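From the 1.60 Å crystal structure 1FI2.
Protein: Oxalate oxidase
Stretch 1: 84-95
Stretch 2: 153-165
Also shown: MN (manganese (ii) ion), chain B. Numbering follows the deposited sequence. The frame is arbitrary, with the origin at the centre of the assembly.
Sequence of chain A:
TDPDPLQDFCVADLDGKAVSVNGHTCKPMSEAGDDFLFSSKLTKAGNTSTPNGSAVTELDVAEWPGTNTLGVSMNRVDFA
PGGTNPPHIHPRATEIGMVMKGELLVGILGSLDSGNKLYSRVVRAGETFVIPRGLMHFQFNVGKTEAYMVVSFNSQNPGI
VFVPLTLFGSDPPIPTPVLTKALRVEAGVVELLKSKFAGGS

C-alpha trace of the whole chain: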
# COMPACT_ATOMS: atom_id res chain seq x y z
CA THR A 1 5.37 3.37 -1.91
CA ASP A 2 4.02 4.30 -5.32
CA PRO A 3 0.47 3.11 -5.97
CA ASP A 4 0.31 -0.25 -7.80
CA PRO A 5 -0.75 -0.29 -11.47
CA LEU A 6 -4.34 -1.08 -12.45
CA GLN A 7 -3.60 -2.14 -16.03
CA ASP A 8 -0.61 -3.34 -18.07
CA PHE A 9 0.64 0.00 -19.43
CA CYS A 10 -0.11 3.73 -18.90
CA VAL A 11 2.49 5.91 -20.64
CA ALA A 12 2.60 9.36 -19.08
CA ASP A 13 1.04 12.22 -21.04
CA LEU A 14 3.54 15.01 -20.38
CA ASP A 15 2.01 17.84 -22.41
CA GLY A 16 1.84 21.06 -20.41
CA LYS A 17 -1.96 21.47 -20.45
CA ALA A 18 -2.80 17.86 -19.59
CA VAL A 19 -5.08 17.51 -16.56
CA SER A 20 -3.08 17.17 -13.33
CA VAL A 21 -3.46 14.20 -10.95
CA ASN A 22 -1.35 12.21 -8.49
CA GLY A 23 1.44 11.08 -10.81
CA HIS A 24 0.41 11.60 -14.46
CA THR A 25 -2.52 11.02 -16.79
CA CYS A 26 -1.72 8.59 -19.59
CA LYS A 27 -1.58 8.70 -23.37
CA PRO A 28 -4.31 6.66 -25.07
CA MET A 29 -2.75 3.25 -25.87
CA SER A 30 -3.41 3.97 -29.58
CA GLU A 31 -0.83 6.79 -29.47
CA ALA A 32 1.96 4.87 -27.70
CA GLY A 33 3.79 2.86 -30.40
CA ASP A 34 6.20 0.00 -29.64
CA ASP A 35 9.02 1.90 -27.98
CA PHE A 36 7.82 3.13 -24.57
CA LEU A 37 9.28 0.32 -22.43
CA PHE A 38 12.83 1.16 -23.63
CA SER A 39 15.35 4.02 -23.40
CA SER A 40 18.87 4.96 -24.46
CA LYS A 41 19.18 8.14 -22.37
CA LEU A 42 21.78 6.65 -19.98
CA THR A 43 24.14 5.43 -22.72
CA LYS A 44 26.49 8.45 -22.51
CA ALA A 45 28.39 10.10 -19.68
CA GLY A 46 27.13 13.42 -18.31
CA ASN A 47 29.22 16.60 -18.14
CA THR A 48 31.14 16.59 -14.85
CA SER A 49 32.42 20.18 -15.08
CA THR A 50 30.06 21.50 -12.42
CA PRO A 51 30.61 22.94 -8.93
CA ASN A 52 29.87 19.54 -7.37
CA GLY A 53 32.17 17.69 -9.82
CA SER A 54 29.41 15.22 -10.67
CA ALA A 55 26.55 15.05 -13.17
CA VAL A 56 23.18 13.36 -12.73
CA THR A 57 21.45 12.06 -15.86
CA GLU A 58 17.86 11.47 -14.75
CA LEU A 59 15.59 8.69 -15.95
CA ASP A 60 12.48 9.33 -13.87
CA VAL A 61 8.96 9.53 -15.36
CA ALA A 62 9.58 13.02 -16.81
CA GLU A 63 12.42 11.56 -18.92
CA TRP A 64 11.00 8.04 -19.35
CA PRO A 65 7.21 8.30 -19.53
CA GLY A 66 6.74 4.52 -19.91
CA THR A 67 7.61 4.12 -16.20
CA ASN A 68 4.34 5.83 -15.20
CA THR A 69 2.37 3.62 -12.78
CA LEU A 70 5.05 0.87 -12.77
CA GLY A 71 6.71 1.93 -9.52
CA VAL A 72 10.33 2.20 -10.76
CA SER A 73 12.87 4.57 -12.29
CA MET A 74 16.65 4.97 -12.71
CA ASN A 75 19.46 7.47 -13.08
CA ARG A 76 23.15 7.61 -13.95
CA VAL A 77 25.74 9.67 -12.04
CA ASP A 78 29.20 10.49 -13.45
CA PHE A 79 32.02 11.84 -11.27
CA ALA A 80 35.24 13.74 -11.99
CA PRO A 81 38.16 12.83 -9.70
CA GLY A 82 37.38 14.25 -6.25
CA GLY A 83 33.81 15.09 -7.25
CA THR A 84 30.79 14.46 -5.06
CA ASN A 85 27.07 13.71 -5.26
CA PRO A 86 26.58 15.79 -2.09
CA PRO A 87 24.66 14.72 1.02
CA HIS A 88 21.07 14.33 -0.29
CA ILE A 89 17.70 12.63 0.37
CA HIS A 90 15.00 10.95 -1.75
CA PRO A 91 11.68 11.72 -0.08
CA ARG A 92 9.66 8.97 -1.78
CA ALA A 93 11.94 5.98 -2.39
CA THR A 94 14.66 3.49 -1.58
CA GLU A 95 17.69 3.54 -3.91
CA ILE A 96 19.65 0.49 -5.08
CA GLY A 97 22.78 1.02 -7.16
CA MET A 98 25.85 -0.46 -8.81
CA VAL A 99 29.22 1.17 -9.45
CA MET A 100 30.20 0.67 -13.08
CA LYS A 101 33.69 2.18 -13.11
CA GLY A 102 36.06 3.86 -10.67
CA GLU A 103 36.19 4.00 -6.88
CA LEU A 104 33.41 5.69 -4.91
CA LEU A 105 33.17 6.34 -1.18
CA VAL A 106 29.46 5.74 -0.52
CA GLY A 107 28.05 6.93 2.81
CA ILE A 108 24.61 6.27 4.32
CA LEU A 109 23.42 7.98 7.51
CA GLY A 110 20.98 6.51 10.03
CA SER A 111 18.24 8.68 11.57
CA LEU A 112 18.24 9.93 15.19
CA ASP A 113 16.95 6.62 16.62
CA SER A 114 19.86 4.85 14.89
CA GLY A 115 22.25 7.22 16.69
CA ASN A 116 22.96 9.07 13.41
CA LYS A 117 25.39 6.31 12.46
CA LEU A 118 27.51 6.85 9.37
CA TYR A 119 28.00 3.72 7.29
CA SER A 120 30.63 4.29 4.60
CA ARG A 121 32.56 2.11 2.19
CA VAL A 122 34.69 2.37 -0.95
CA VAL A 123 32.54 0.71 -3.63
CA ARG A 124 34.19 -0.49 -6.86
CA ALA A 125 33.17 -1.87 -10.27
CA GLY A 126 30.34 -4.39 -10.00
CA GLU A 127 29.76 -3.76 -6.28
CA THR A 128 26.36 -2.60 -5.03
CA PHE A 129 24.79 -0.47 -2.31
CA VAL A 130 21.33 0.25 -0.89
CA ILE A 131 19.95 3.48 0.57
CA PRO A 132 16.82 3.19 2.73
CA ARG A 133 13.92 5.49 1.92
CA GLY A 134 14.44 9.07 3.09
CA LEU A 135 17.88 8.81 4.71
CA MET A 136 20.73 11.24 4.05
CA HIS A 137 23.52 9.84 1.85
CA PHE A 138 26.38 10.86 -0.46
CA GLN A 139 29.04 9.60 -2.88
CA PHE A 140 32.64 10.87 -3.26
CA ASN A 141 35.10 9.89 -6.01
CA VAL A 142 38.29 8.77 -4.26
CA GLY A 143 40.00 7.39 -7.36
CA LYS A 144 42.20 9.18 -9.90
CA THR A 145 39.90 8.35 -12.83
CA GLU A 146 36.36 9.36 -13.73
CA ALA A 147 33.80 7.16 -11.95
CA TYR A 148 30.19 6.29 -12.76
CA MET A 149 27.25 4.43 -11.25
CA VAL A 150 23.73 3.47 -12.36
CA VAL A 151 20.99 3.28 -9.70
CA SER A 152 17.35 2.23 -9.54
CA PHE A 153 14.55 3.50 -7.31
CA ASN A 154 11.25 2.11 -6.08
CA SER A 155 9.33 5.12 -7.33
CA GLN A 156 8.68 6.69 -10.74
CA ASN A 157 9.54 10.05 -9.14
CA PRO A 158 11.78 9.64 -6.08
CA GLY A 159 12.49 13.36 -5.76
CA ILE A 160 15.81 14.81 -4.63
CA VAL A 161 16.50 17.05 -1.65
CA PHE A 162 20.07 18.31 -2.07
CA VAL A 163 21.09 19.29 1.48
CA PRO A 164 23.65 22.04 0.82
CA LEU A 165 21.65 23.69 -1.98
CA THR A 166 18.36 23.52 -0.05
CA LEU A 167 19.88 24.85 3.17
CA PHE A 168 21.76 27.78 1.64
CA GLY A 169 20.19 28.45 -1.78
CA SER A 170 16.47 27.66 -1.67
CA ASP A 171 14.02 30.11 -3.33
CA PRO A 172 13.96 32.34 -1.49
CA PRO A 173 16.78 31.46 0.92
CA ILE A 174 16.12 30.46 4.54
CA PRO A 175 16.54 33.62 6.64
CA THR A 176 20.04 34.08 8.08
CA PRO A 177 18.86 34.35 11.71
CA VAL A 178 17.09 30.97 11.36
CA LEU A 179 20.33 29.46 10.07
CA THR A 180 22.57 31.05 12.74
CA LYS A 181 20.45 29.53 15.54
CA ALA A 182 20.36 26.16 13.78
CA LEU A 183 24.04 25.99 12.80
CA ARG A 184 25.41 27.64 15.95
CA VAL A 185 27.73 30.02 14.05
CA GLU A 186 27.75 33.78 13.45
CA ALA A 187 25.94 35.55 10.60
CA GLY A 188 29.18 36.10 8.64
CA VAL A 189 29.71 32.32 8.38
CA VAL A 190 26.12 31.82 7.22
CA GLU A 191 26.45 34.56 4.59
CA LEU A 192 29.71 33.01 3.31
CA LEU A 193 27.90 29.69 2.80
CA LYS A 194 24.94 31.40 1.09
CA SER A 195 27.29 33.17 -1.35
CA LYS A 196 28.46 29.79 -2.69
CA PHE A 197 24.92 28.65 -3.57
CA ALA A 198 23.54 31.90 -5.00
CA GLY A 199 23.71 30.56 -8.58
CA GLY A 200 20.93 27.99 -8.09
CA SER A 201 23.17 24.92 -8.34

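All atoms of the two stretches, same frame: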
# COMPACT_ATOMS: atom_id res chain seq x y z
N THR A 84 31.75 15.03 -5.99
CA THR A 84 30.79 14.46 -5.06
C THR A 84 29.35 14.59 -5.54
O THR A 84 29.02 15.52 -6.27
CB THR A 84 30.94 15.17 -3.69
OG1 THR A 84 30.07 14.57 -2.71
CG2 THR A 84 30.62 16.65 -3.78
N ASN A 85 28.54 13.58 -5.26
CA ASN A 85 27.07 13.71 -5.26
C ASN A 85 26.87 14.04 -3.78
O ASN A 85 27.15 13.19 -2.94
CB ASN A 85 26.40 12.43 -5.72
CG ASN A 85 24.96 12.57 -6.15
OD1 ASN A 85 24.44 13.68 -6.32
ND2 ASN A 85 24.28 11.44 -6.33
N PRO A 86 26.63 15.31 -3.46
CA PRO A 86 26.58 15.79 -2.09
C PRO A 86 25.54 15.15 -1.22
O PRO A 86 24.62 14.52 -1.72
CB PRO A 86 26.35 17.29 -2.25
CG PRO A 86 25.71 17.46 -3.58
CD PRO A 86 26.31 16.37 -4.44
N PRO A 87 25.65 15.25 0.10
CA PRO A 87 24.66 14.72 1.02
C PRO A 87 23.25 15.04 0.55
O PRO A 87 22.90 16.22 0.53
CB PRO A 87 24.98 15.44 2.32
CG PRO A 87 26.47 15.61 2.26
CD PRO A 87 26.73 15.98 0.81
N HIS A 88 22.42 14.07 0.20
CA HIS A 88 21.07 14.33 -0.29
C HIS A 88 20.08 13.29 0.21
O HIS A 88 20.45 12.33 0.88
CB HIS A 88 21.06 14.39 -1.83
CG HIS A 88 21.43 13.09 -2.48
ND1 HIS A 88 22.73 12.68 -2.62
CD2 HIS A 88 20.65 12.11 -3.02
CE1 HIS A 88 22.76 11.50 -3.23
NE2 HIS A 88 21.51 11.14 -3.48
N ILE A 89 18.79 13.49 -0.06
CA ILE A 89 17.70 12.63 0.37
C ILE A 89 16.68 12.44 -0.75
O ILE A 89 16.37 13.38 -1.47
CB ILE A 89 16.98 13.20 1.60
CG1 ILE A 89 17.82 13.02 2.87
CG2 ILE A 89 15.60 12.59 1.84
CD1 ILE A 89 17.78 14.14 3.86
N HIS A 90 16.13 11.24 -0.87
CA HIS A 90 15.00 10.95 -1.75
C HIS A 90 13.78 10.78 -0.86
O HIS A 90 13.67 9.80 -0.11
CB HIS A 90 15.22 9.67 -2.58
CG HIS A 90 16.50 9.77 -3.35
ND1 HIS A 90 16.64 10.63 -4.42
CD2 HIS A 90 17.70 9.17 -3.19
CE1 HIS A 90 17.88 10.56 -4.89
NE2 HIS A 90 18.54 9.68 -4.15
N PRO A 91 12.85 11.73 -0.92
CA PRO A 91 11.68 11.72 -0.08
C PRO A 91 10.72 10.57 -0.30
O PRO A 91 9.93 10.29 0.61
CB PRO A 91 10.96 13.04 -0.38
CG PRO A 91 11.55 13.55 -1.65
CD PRO A 91 12.92 12.95 -1.76
N ARG A 92 10.68 9.98 -1.49
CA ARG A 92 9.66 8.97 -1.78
C ARG A 92 10.20 7.64 -2.29
O ARG A 92 9.44 6.90 -2.94
CB ARG A 92 8.65 9.57 -2.77
CG ARG A 92 7.76 10.65 -2.19
CD ARG A 92 6.87 11.31 -3.23
NE ARG A 92 7.60 11.90 -4.32
CZ ARG A 92 8.13 13.10 -4.42
NH1 ARG A 92 8.04 14.00 -3.45
NH2 ARG A 92 8.76 13.42 -5.54
N ALA A 93 11.43 7.27 -1.93
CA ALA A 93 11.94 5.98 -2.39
C ALA A 93 13.25 5.51 -1.78
O ALA A 93 14.11 6.27 -1.38
CB ALA A 93 12.17 6.06 -3.91
N THR A 94 13.42 4.19 -1.87
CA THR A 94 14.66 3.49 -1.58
C THR A 94 15.48 3.47 -2.87
O THR A 94 14.91 3.36 -3.95
CB THR A 94 14.41 2.04 -1.13
OG1 THR A 94 13.71 2.01 0.12
CG2 THR A 94 15.71 1.26 -0.97
N GLU A 95 16.80 3.58 -2.76
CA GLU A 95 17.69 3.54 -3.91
C GLU A 95 18.58 2.30 -3.83
O GLU A 95 19.04 1.91 -2.76
CB GLU A 95 18.54 4.80 -3.97
CG GLU A 95 19.66 4.83 -4.99
CD GLU A 95 20.57 6.04 -4.84
OE1 GLU A 95 20.21 6.95 -4.06
OE2 GLU A 95 21.64 6.10 -5.46
N PHE A 153 15.36 3.05 -8.42
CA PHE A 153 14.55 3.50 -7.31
C PHE A 153 13.21 2.75 -7.33
O PHE A 153 12.73 2.34 -8.38
CB PHE A 153 14.21 4.99 -7.37
CG PHE A 153 15.40 5.91 -7.38
CD1 PHE A 153 15.98 6.29 -8.58
CD2 PHE A 153 15.94 6.38 -6.20
CE1 PHE A 153 17.08 7.13 -8.60
CE2 PHE A 153 17.04 7.22 -6.21
CZ PHE A 153 17.61 7.60 -7.41
N ASN A 154 12.55 2.76 -6.17
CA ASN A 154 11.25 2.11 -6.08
C ASN A 154 10.11 3.13 -6.14
O ASN A 154 9.09 3.02 -5.49
CB ASN A 154 11.17 1.21 -4.88
CG ASN A 154 11.15 1.75 -3.48
OD1 ASN A 154 11.75 2.76 -3.18
ND2 ASN A 154 10.43 1.00 -2.63
N SER A 155 10.29 4.09 -7.03
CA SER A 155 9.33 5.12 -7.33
C SER A 155 9.61 5.64 -8.75
O SER A 155 10.75 5.65 -9.21
CB SER A 155 9.41 6.31 -6.36
OG SER A 155 8.48 7.30 -6.77
N GLN A 156 8.55 6.09 -9.42
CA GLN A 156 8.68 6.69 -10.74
C GLN A 156 9.20 8.12 -10.62
O GLN A 156 9.63 8.74 -11.59
CB GLN A 156 7.33 6.70 -11.47
CG GLN A 156 6.29 7.62 -10.84
CD GLN A 156 4.96 7.58 -11.57
OE1 GLN A 156 4.43 6.50 -11.82
NE2 GLN A 156 4.40 8.75 -11.88
N ASN A 157 9.11 8.69 -9.42
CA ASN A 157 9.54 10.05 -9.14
C ASN A 157 10.01 10.14 -7.69
O ASN A 157 9.32 10.63 -6.80
CB ASN A 157 8.37 10.99 -9.40
CG ASN A 157 8.72 12.46 -9.35
OD1 ASN A 157 7.92 13.31 -8.96
ND2 ASN A 157 9.95 12.76 -9.77
N PRO A 158 11.22 9.65 -7.41
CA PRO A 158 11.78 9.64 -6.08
C PRO A 158 11.91 11.00 -5.43
O PRO A 158 11.72 11.13 -4.21
CB PRO A 158 13.14 8.97 -6.22
CG PRO A 158 13.45 8.92 -7.67
CD PRO A 158 12.14 9.03 -8.40
N GLY A 159 12.26 12.00 -6.23
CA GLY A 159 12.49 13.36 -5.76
C GLY A 159 13.92 13.46 -5.22
O GLY A 159 14.51 12.44 -4.89
N ILE A 160 14.48 14.67 -5.22
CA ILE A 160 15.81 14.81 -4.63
C ILE A 160 15.90 16.10 -3.83
O ILE A 160 15.56 17.19 -4.29
CB ILE A 160 16.96 14.68 -5.63
CG1 ILE A 160 18.30 14.81 -4.90
CG2 ILE A 160 16.87 15.71 -6.73
CD1 ILE A 160 19.48 14.25 -5.66
N VAL A 161 16.28 15.94 -2.56
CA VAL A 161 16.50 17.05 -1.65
C VAL A 161 18.01 17.19 -1.45
O VAL A 161 18.61 16.37 -0.76
CB VAL A 161 15.82 16.82 -0.28
CG1 VAL A 161 16.18 17.90 0.72
CG2 VAL A 161 14.31 16.73 -0.45
N PHE A 162 18.63 18.08 -2.21
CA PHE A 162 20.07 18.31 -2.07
C PHE A 162 20.27 19.13 -0.79
O PHE A 162 19.75 20.25 -0.71
CB PHE A 162 20.63 19.05 -3.27
CG PHE A 162 20.94 18.21 -4.47
CD1 PHE A 162 20.21 18.37 -5.64
CD2 PHE A 162 21.95 17.26 -4.44
CE1 PHE A 162 20.50 17.60 -6.76
CE2 PHE A 162 22.23 16.49 -5.56
CZ PHE A 162 21.51 16.67 -6.72
N VAL A 163 20.97 18.59 0.19
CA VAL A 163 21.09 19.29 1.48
C VAL A 163 21.76 20.64 1.43
O VAL A 163 21.17 21.63 1.89
CB VAL A 163 21.67 18.36 2.55
CG1 VAL A 163 21.83 19.12 3.86
CG2 VAL A 163 20.76 17.16 2.76
N PRO A 164 22.96 20.77 0.89
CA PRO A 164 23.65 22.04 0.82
C PRO A 164 22.87 23.09 0.05
O PRO A 164 22.62 24.20 0.54
CB PRO A 164 24.99 21.72 0.16
CG PRO A 164 25.18 20.26 0.40
CD PRO A 164 23.79 19.66 0.34
N LEU A 165 22.42 22.75 -1.16
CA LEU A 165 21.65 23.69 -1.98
C LEU A 165 20.34 24.09 -1.34
O LEU A 165 19.97 25.27 -1.39
CB LEU A 165 21.43 23.11 -3.38
CG LEU A 165 20.61 23.94 -4.37
CD1 LEU A 165 21.31 25.26 -4.68
CD2 LEU A 165 20.37 23.15 -5.65
MN MN B . 20.75 9.07 -4.01
O HOH W 1 7.87 4.52 -3.47
O HOH W 2 6.94 9.52 -5.79
O HOH W 3 22.80 8.26 -4.38
O HOH W 4 20.63 9.81 -6.32

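The two stretches run antiparallel and meet in two short ladders with loops between them. In the first ladder Ile89 pairs with Val161 through two backbone hydrogen bonds, Ile89 N to Val161 O at 3.0 Å and Val161 N to Ile89 O at 2.8 Å. His88 lies beside Phe162 as the neighbouring non-hydrogen-bonded pair. Val163 N extends the ladder by donating to Pro87 O at 3.1 Å, just where the helix begins. In the second ladder Glu95 faces Phe153, and Asn154 N reaches Thr94 O at 3.3 Å. The register shifts by two residues between the ladders.

A type I turn from His90 to Ala93 fills this gap. Arg92 N donates to Pro158 O at 3.1 Å. The Arg92 side chain then reaches along the second stretch and clasps one carbonyl: Arg92 NE and Arg92 NH2 lie 3.3 and 3.1 Å from Asn157 O, and both donate to it. Gly159 leaves room for this arm. A CB there would sit 2.9 Å from Arg92 NH2, a clash, and 3.0 Å from Pro91 CG. The positive phi of Gly159 also favours glycine.

Ala93 is a small bump in a hollow lined by Pro158, Ser155 and Phe153. Its CB touches Pro158 CB at 3.8 Å, Ser155 CB at 3.7 Å and Phe153 CB at 4.2 Å. Beside it, the Asn154 side chain curls back so that Asn154 OD1 accepts from Thr94 N at 2.6 Å. Water 1 sits between the loops, its O 2.9 Å from Arg92 O and 2.8 Å from Asn154 O.

At the other end, Pro86 packs against both the Phe162 ring (Pro86 CG to Phe162 CD2, 3.9 Å) and Pro164 (Pro86 CB to Pro164 CG, 4.1 Å). On the sheet face opposite His88 and Phe162, Ile89 CB meets Val161 CB at 4.2 Å. Ile89 CD1 also comes within 4.4 Å of Val163 CG2.

The packing also flanks the metal site. His88 NE2 and His90 NE2, each at 2.3 Å, and Glu95 OE1, at 2.2 Å, bind MN. Two waters and one atom from elsewhere in the structure are also bound. The second stretch supports these ligands from outside. His90 ND1 donates to Gly159 O at 2.8 Å, which leaves NE2 free for the metal. The edge of Phe153 points into the face of the His90 ring, with Phe153 CE2 3.5 Å from His90 NE2. The same CE2 of Phe153 lies 3.6 Å from Glu95 CB. Ile160 CD1 lies 3.6 Å from His88 CD2.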